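Local coordinates for protein Ent-copalyl diphosphate synthase (Streptomyces platensis, PDB 5BP8) that belongs to the terpene cyclase superfamily, a largely helical two-lobed protein whose C-terminal part is related to squalene-hopene cyclases, at residues A[82-86]-A[101-105]; A[399-404]-A[450-455]; A[482-486]-A[511-515]. One frame throughout, in Å; residues are numbered along the deposited sequence.

Contact 1. Residues A[82-86]-A[101-105]; sequences LLTEL and LAAAC
Leu-101 reaches across to three residues spread over about one helical turn, and each part of its side chain has its own partner. Its CD2 methyl meets the CD2 of Leu-82 at 3.9 Å, while CD1 packs 3.8 Å from Glu-85 CG, the aliphatic shoulder of a glutamate whose carboxylate turns elsewhere, to His-47 and Arg-88. Nearer the backbone, Leu-101 CB lies 4.0 Å from Leu-86 CD2; here the two leucines run past each other in opposite senses, and Leu-86 continues with CD1 onto the backbone of Ala-102. Leu-82 buries almost as much as Leu-101. With CG beside its backbone N (chi1 -67°), it splits its two methyls between CD2 against Leu-101 and CD1 against the next turn, where CD1 sits 3.8 Å from Cys-105 N and also touches the methyl of Ala-104.

The two segments belong to consecutive helices, 72-86 and 98-116; the axes of the short segments run roughly antiparallel, at 152°, and approach to 9.8 Å. They make a helical hairpin of the kind that builds the alpha/alpha-barrel lobes of terpene cyclases. The lobe is the one far from the C-terminal half of the chain, probably the gamma domain of class II enzymes.

Cys-105 is where the backbones come nearest, its CA 5.9 Å from that of Leu-82. Leu-82 CB and Cys-105 CB abut at 3.9 Å. The thiol, placed with SG anti to the backbone N (chi1 -172°), extends along helix 72-86 to the neighbouring residue. There SG nestles against both CG and CD2 of Leu-83, 3.6 Å from CG. Leu-83 also reaches Ile-138 and Arg-141 of helix 127-144, which brings a third helix to this side of the pair.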
loop_
_atom_site.group_PDB
_atom_site.type_symbol
_atom_site.label_atom_id
_atom_site.label_comp_id
_atom_site.label_asym_id
_atom_site.label_seq_id
_atom_site.Cartn_x
_atom_site.Cartn_y
_atom_site.Cartn_z
ATOM N N LEU A 82 -15.930 -14.090 -10.148
ATOM C CA LEU A 82 -16.406 -15.459 -10.344
ATOM C C LEU A 82 -17.773 -15.506 -11.007
ATOM O O LEU A 82 -17.992 -16.338 -11.908
ATOM C CB LEU A 82 -16.396 -16.270 -9.038
ATOM C CG LEU A 82 -14.986 -16.552 -8.471
ATOM C CD1 LEU A 82 -15.065 -17.026 -7.021
ATOM C CD2 LEU A 82 -14.217 -17.562 -9.326
ATOM N N LEU A 83 -18.678 -14.609 -10.617
ATOM C CA LEU A 83 -19.997 -14.550 -11.262
ATOM C C LEU A 83 -19.842 -14.177 -12.745
ATOM O O LEU A 83 -20.480 -14.770 -13.633
ATOM C CB LEU A 83 -20.926 -13.577 -10.551
ATOM C CG LEU A 83 -21.464 -14.005 -9.166
ATOM C CD1 LEU A 83 -22.016 -12.819 -8.395
ATOM C CD2 LEU A 83 -22.530 -15.095 -9.335
ATOM N N THR A 84 -19.000 -13.185 -13.018
ATOM C CA THR A 84 -18.728 -12.786 -14.389
ATOM C C THR A 84 -18.149 -13.947 -15.207
ATOM O O THR A 84 -18.627 -14.208 -16.326
ATOM C CB THR A 84 -17.823 -11.538 -14.439
ATOM O OG1 THR A 84 -18.546 -10.436 -13.887
ATOM C CG2 THR A 84 -17.394 -11.207 -15.859
ATOM N N GLU A 85 -17.160 -14.654 -14.663
ATOM C CA GLU A 85 -16.566 -15.808 -15.353
ATOM C C GLU A 85 -17.574 -16.916 -15.622
ATOM O O GLU A 85 -17.621 -17.464 -16.749
ATOM C CB GLU A 85 -15.402 -16.374 -14.562
ATOM C CG GLU A 85 -14.752 -17.636 -15.121
ATOM C CD GLU A 85 -14.085 -17.451 -16.476
ATOM O OE1 GLU A 85 -13.690 -16.324 -16.804
ATOM O OE2 GLU A 85 -13.942 -18.444 -17.214
ATOM N N LEU A 86 -18.382 -17.239 -14.609
ATOM C CA LEU A 86 -19.393 -18.303 -14.731
ATOM C C LEU A 86 -20.434 -17.973 -15.790
ATOM O O LEU A 86 -20.962 -18.879 -16.443
ATOM C CB LEU A 86 -20.059 -18.561 -13.382
ATOM C CG LEU A 86 -19.189 -19.406 -12.468
ATOM C CD1 LEU A 86 -19.587 -19.196 -11.016
ATOM C CD2 LEU A 86 -19.296 -20.867 -12.869
ATOM N N LEU A 101 -15.734 -23.433 -9.526
ATOM C CA LEU A 101 -15.878 -21.983 -9.419
ATOM C C LEU A 101 -17.137 -21.583 -8.679
ATOM O O LEU A 101 -17.103 -20.636 -7.852
ATOM C CB LEU A 101 -15.888 -21.318 -10.777
ATOM C CG LEU A 101 -14.642 -21.495 -11.638
ATOM C CD1 LEU A 101 -14.830 -20.686 -12.912
ATOM C CD2 LEU A 101 -13.392 -21.074 -10.897
ATOM N N ALA A 102 -18.223 -22.303 -8.958
ATOM C CA ALA A 102 -19.501 -22.048 -8.322
ATOM C C ALA A 102 -19.462 -22.255 -6.798
ATOM O O ALA A 102 -20.107 -21.490 -6.061
ATOM C CB ALA A 102 -20.586 -22.886 -8.951
ATOM N N ALA A 103 -18.697 -23.255 -6.341
ATOM C CA ALA A 103 -18.580 -23.545 -4.941
ATOM C C ALA A 103 -17.900 -22.373 -4.246
ATOM O O ALA A 103 -18.370 -21.895 -3.199
ATOM C CB ALA A 103 -17.765 -24.813 -4.717
ATOM N N ALA A 104 -16.774 -21.937 -4.818
ATOM C CA ALA A 104 -16.060 -20.774 -4.296
ATOM C C ALA A 104 -16.954 -19.545 -4.281
ATOM O O ALA A 104 -16.998 -18.792 -3.297
ATOM C CB ALA A 104 -14.803 -20.503 -5.107
ATOM N N CYS A 105 -17.653 -19.328 -5.375
ATOM C CA CYS A 105 -18.518 -18.173 -5.506
ATOM C C CYS A 105 -19.624 -18.152 -4.450
ATOM O O CYS A 105 -19.833 -17.123 -3.758
ATOM C CB CYS A 105 -19.117 -18.157 -6.890
ATOM S SG CYS A 105 -20.027 -16.653 -7.251
#

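Contact 2. Residues A[399-404]-A[450-455]; sequences HASPYY and EETAYM
The imidazole of His-399 meets Glu-450 with its edge: NE2 donates to OE2 over 3.0 Å in a nearly straight bond, close to the ring plane but from above the carboxylate plane. One face of the imidazole carries Tyr-404 CB, 3.5 Å above its centre. At the other ring nitrogen, ND1 accepts from Ser-401 N in the ring plane, so bonds at both nitrogens fix the ring's rotation. The Tyr-403 ring has Pro-402 CG over one face; at its edge lie Glu-451 OE2, 3.5 Å from CD2, and the selenium of Met-455, a selenomethionine, in a Met-aromatic contact 5.1 Å from the ring centroid. The Tyr-404 and Tyr-454 rings meet obliquely, planes at 55°, with Tyr-404 CD1 3.6 Å from Tyr-454 CE2. Offset toward the rim, His-399 CD2 lies over one face of Tyr-404 and Glu-450 O over one of Tyr-454.

Within the squalene-hopene cyclase-type domain, this joins the start of helix 402-416 to helix 449-461. Ser-401 is the N-cap: OG, anti to its backbone N (chi1 -179°), accepts from Tyr-403 N and donates to the anti lone pair of Glu-451 OE2 at 2.6 Å. Arg-444 N also donates there. The buried Glu-450 OE2 is gripped by His-399 NE2, Trp-495 NE1 and Tyr-454 OH, which donates to its anti lone pair at 2.6 Å, probably stabilising a negative charge.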
loop_
_atom_site.group_PDB
_atom_site.type_symbol
_atom_site.label_atom_id
_atom_site.label_comp_id
_atom_site.label_asym_id
_atom_site.label_seq_id
_atom_site.Cartn_x
_atom_site.Cartn_y
_atom_site.Cartn_z
ATOM N N HIS A 399 -1.692 2.747 6.405
ATOM C CA HIS A 399 -1.158 1.464 6.817
ATOM C C HIS A 399 -2.075 0.872 7.871
ATOM O O HIS A 399 -2.544 1.557 8.784
ATOM C CB HIS A 399 0.261 1.681 7.307
ATOM C CG HIS A 399 1.143 0.474 7.279
ATOM N ND1 HIS A 399 0.994 -0.589 8.140
ATOM C CD2 HIS A 399 2.231 0.195 6.533
ATOM C CE1 HIS A 399 1.942 -1.472 7.920
ATOM N NE2 HIS A 399 2.717 -1.011 6.956
ATOM N N ALA A 400 -2.312 -0.434 7.759
ATOM C CA ALA A 400 -3.134 -1.177 8.716
ATOM C C ALA A 400 -2.532 -1.368 10.111
ATOM O O ALA A 400 -3.260 -1.679 11.033
ATOM C CB ALA A 400 -3.449 -2.559 8.126
ATOM N N SER A 401 -1.212 -1.233 10.253
ATOM C CA SER A 401 -0.513 -1.548 11.484
ATOM C C SER A 401 -0.172 -0.312 12.349
ATOM O O SER A 401 0.413 0.664 11.850
ATOM C CB SER A 401 0.803 -2.254 11.156
ATOM O OG SER A 401 1.475 -2.570 12.346
ATOM N N PRO A 402 -0.482 -0.372 13.646
ATOM C CA PRO A 402 0.009 0.694 14.521
ATOM C C PRO A 402 1.526 0.664 14.683
ATOM O O PRO A 402 2.129 1.666 15.160
ATOM C CB PRO A 402 -0.682 0.406 15.831
ATOM C CG PRO A 402 -0.919 -1.052 15.844
ATOM C CD PRO A 402 -1.131 -1.459 14.414
ATOM N N TYR A 403 2.153 -0.457 14.319
ATOM C CA TYR A 403 3.613 -0.571 14.425
ATOM C C TYR A 403 4.302 0.319 13.403
ATOM O O TYR A 403 5.335 0.926 13.720
ATOM C CB TYR A 403 4.058 -2.039 14.371
ATOM C CG TYR A 403 3.388 -2.777 15.508
ATOM C CD1 TYR A 403 3.795 -2.581 16.843
ATOM C CD2 TYR A 403 2.289 -3.592 15.279
ATOM C CE1 TYR A 403 3.136 -3.214 17.887
ATOM C CE2 TYR A 403 1.638 -4.228 16.317
ATOM C CZ TYR A 403 2.054 -4.034 17.614
ATOM O OH TYR A 403 1.361 -4.675 18.623
ATOM N N TYR A 404 3.729 0.426 12.202
ATOM C CA TYR A 404 4.245 1.377 11.198
ATOM C C TYR A 404 4.120 2.814 11.696
ATOM O O TYR A 404 5.124 3.571 11.715
ATOM C CB TYR A 404 3.500 1.261 9.868
ATOM C CG TYR A 404 3.978 2.236 8.817
ATOM C CD1 TYR A 404 5.238 2.117 8.284
ATOM C CD2 TYR A 404 3.166 3.270 8.362
ATOM C CE1 TYR A 404 5.692 2.992 7.312
ATOM C CE2 TYR A 404 3.617 4.169 7.384
ATOM C CZ TYR A 404 4.889 4.029 6.883
ATOM O OH TYR A 404 5.418 4.831 5.901
ATOM N N GLU A 450 7.830 -7.405 8.933
ATOM C CA GLU A 450 7.733 -5.950 8.795
ATOM C C GLU A 450 7.537 -5.265 10.149
ATOM O O GLU A 450 8.281 -4.360 10.519
ATOM C CB GLU A 450 6.592 -5.577 7.851
ATOM C CG GLU A 450 6.437 -4.076 7.633
ATOM C CD GLU A 450 5.316 -3.705 6.675
ATOM O OE1 GLU A 450 4.567 -4.620 6.222
ATOM O OE2 GLU A 450 5.199 -2.500 6.385
ATOM N N GLU A 451 6.538 -5.724 10.910
ATOM C CA GLU A 451 6.173 -5.029 12.134
ATOM C C GLU A 451 7.216 -5.225 13.241
ATOM O O GLU A 451 7.490 -4.298 14.019
ATOM C CB GLU A 451 4.769 -5.419 12.592
ATOM C CG GLU A 451 3.693 -5.099 11.546
ATOM C CD GLU A 451 2.372 -5.791 11.812
ATOM O OE1 GLU A 451 2.261 -6.998 11.511
ATOM O OE2 GLU A 451 1.429 -5.127 12.289
ATOM N N THR A 452 7.800 -6.412 13.289
ATOM C CA THR A 452 8.882 -6.687 14.205
ATOM C C THR A 452 10.067 -5.744 13.901
ATOM O O THR A 452 10.650 -5.124 14.831
ATOM C CB THR A 452 9.324 -8.160 14.123
ATOM O OG1 THR A 452 8.212 -9.022 14.430
ATOM C CG2 THR A 452 10.466 -8.420 15.111
ATOM N N ALA A 453 10.408 -5.643 12.621
ATOM C CA ALA A 453 11.508 -4.761 12.180
ATOM C C ALA A 453 11.300 -3.339 12.631
ATOM O O ALA A 453 12.250 -2.703 13.145
ATOM C CB ALA A 453 11.690 -4.811 10.670
ATOM N N TYR A 454 10.067 -2.826 12.492
ATOM C CA TYR A 454 9.781 -1.455 12.932
ATOM C C TYR A 454 10.032 -1.249 14.429
ATOM O O TYR A 454 10.575 -0.217 14.834
ATOM C CB TYR A 454 8.356 -1.009 12.580
ATOM C CG TYR A 454 8.050 -1.019 11.082
ATOM C CD1 TYR A 454 9.053 -0.807 10.131
ATOM C CD2 TYR A 454 6.748 -1.161 10.637
ATOM C CE1 TYR A 454 8.771 -0.802 8.770
ATOM C CE2 TYR A 454 6.446 -1.152 9.284
ATOM C CZ TYR A 454 7.464 -0.969 8.355
ATOM O OH TYR A 454 7.226 -0.986 6.999
HETATM N N MSE A 455 9.609 -2.208 15.247
HETATM C CA MSE A 455 9.794 -2.099 16.694
HETATM C C MSE A 455 11.232 -2.244 17.105
HETATM O O MSE A 455 11.691 -1.538 18.026
HETATM C CB MSE A 455 8.887 -3.087 17.431
HETATM C CG MSE A 455 7.429 -2.666 17.266
HETATM SE SE MSE A 455 6.971 -0.905 17.999
HETATM C CE MSE A 455 7.093 0.201 16.405
#

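Contact 3. Residues A[482-486]-A[511-515]; sequences LLAHD and RLAAL. With SO4 (sulfate ion), chain C.
Leu-482 opens the contact with both side chain and carbonyl, packing the last turn of helix 469-484 against helix 504-518 in the C-terminal lobe, probably the alpha/alpha-barrel beta domain of class II terpene cyclases. Its CD1 methyl touches Ala-514 CB at 3.8 Å, and its CB rests against Leu-515 CD2. On the polar side, Leu-482 O accepts from Arg-511 NH2 over 2.9 Å. The N-H points almost straight at the oxygen (167°), which is near the guanidinium plane, yet the donor stands well above the carbonyl plane and off the lone pairs.

Leu-483 lies nearer the surface. Its CG packs 4.0 Å from Leu-515 CD2, and its CD2 comes close to a sulfate ion, probably acquired from the crystallisation liquor. The sulfate binds the edge of the Arg-511 guanidinium through two bonds, NH1 to O4 and NH2 to O2, the latter 2.8 Å long; Arg-8 of helix 7-20 also holds it. NH2 thus serves two acceptors, the sulfate and the helix-end carbonyl.

The chain leaves helical geometry at His-485 and turns Asp-486 back toward Arg-511. The aspartate lays its carboxylate over one face of the guanidinium, OD2 offset toward the rim, the planes only 9° apart. Asp-486 OD1 is 3.5 Å from Arg-511 NE, a salt bridge of charges alone with no N-H aimed at the oxygen; OD1 accepts a hydrogen bond from the Tyr-491 hydroxyl. The opposite guanidinium face is covered by Leu-515 CD1, 3.5 Å above its centre. Arg-511 reaches this slot with its chain extended from CG to NE, CG being anti to the backbone N (chi1 176°). The N-H of Arg-511 NE goes to a water at 2.8 Å that in turn donates to His-485 O.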
loop_
_atom_site.group_PDB
_atom_site.type_symbol
_atom_site.label_atom_id
_atom_site.label_comp_id
_atom_site.label_asym_id
_atom_site.label_seq_id
_atom_site.Cartn_x
_atom_site.Cartn_y
_atom_site.Cartn_z
ATOM N N LEU A 482 13.374 -12.316 13.914
ATOM C CA LEU A 482 13.684 -12.024 12.524
ATOM C C LEU A 482 14.632 -13.050 11.909
ATOM O O LEU A 482 14.489 -13.423 10.734
ATOM C CB LEU A 482 14.272 -10.612 12.389
ATOM C CG LEU A 482 13.329 -9.447 12.710
ATOM C CD1 LEU A 482 14.105 -8.134 12.690
ATOM C CD2 LEU A 482 12.166 -9.383 11.717
ATOM N N LEU A 483 15.606 -13.491 12.706
ATOM C CA LEU A 483 16.562 -14.501 12.277
ATOM C C LEU A 483 15.927 -15.882 12.167
ATOM O O LEU A 483 16.366 -16.687 11.369
ATOM C CB LEU A 483 17.745 -14.562 13.253
ATOM C CG LEU A 483 18.643 -13.327 13.214
ATOM C CD1 LEU A 483 19.580 -13.271 14.405
ATOM C CD2 LEU A 483 19.408 -13.255 11.900
ATOM N N ALA A 484 14.908 -16.149 12.972
ATOM C CA ALA A 484 14.295 -17.466 13.007
ATOM C C ALA A 484 13.451 -17.758 11.773
ATOM O O ALA A 484 13.275 -18.920 11.399
ATOM C CB ALA A 484 13.446 -17.614 14.261
ATOM N N HIS A 485 12.918 -16.709 11.137
ATOM C CA HIS A 485 12.022 -16.902 10.026
ATOM C C HIS A 485 12.002 -15.658 9.155
ATOM O O HIS A 485 11.785 -14.557 9.656
ATOM C CB HIS A 485 10.609 -17.188 10.526
ATOM C CG HIS A 485 9.656 -17.543 9.441
ATOM N ND1 HIS A 485 8.710 -16.663 8.962
ATOM C CD2 HIS A 485 9.536 -18.662 8.697
ATOM C CE1 HIS A 485 8.031 -17.238 7.989
ATOM N NE2 HIS A 485 8.508 -18.456 7.816
ATOM N N ASP A 486 12.251 -15.858 7.869
ATOM C CA ASP A 486 12.152 -14.799 6.886
ATOM C C ASP A 486 11.716 -15.407 5.588
ATOM O O ASP A 486 12.469 -16.162 4.962
ATOM C CB ASP A 486 13.488 -14.082 6.699
ATOM C CG ASP A 486 13.350 -12.817 5.872
ATOM O OD1 ASP A 486 12.360 -12.089 6.074
ATOM O OD2 ASP A 486 14.212 -12.578 5.002
ATOM N N ARG A 511 13.902 -4.884 7.554
ATOM C CA ARG A 511 14.454 -6.014 8.284
ATOM C C ARG A 511 15.978 -5.853 8.415
ATOM O O ARG A 511 16.537 -6.011 9.499
ATOM C CB ARG A 511 14.124 -7.334 7.607
ATOM C CG ARG A 511 14.754 -8.550 8.267
ATOM C CD ARG A 511 14.440 -9.831 7.503
ATOM N NE ARG A 511 14.911 -11.022 8.199
ATOM C CZ ARG A 511 16.099 -11.615 8.017
ATOM N NH1 ARG A 511 16.995 -11.144 7.157
ATOM N NH2 ARG A 511 16.385 -12.711 8.699
ATOM N N LEU A 512 16.611 -5.505 7.311
ATOM C CA LEU A 512 18.077 -5.332 7.314
ATOM C C LEU A 512 18.505 -4.258 8.321
ATOM O O LEU A 512 19.421 -4.483 9.131
ATOM C CB LEU A 512 18.580 -5.038 5.912
ATOM C CG LEU A 512 20.091 -4.737 5.779
ATOM C CD1 LEU A 512 20.923 -5.882 6.308
ATOM C CD2 LEU A 512 20.464 -4.444 4.341
ATOM N N ALA A 513 17.826 -3.115 8.290
ATOM C CA ALA A 513 18.069 -2.032 9.251
ATOM C C ALA A 513 17.932 -2.482 10.703
ATOM O O ALA A 513 18.805 -2.197 11.539
ATOM C CB ALA A 513 17.153 -0.859 8.965
ATOM N N ALA A 514 16.838 -3.181 11.017
ATOM C CA ALA A 514 16.614 -3.740 12.341
ATOM C C ALA A 514 17.750 -4.654 12.804
ATOM O O ALA A 514 18.261 -4.500 13.907
ATOM C CB ALA A 514 15.299 -4.497 12.386
ATOM N N LEU A 515 18.148 -5.585 11.949
ATOM C CA LEU A 515 19.170 -6.547 12.299
ATOM C C LEU A 515 20.538 -5.872 12.461
ATOM O O LEU A 515 21.306 -6.272 13.331
ATOM C CB LEU A 515 19.237 -7.687 11.273
ATOM C CG LEU A 515 18.081 -8.704 11.296
ATOM C CD1 LEU A 515 18.295 -9.729 10.208
ATOM C CD2 LEU A 515 17.970 -9.418 12.621
HETATM S S SO4 C . 19.959 -13.800 8.002
HETATM O O1 SO4 C . 21.027 -13.643 9.027
HETATM O O2 SO4 C . 18.739 -14.265 8.685
HETATM O O3 SO4 C . 20.355 -14.804 6.990
HETATM O O4 SO4 C . 19.736 -12.501 7.325
HETATM O O HOH W 1 12.419 -11.979 9.096
#

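How the contacts relate
From the N terminus, contact 1 closes first, joining helices 72-86 and 98-116 across a 14-residue connection. Contact 2 then closes a loop of 45 residues that includes helix 422-435, and contact 3 one of 24 that includes the small hairpin of strands 495-496 and 500-501. The three follow in series, none nesting or crossing. Contact 1 stands apart in the other lobe, its centre about 35 Å from that of contact 2 and about 40 Å from that of contact 3. Contacts 2 and 3 adjoin through helix 449-461: Ala-453 packs on Arg-511 and Ala-514, and Thr-452 on Leu-482, uniting helices 402-416, 449-461, 469-484 and 504-518.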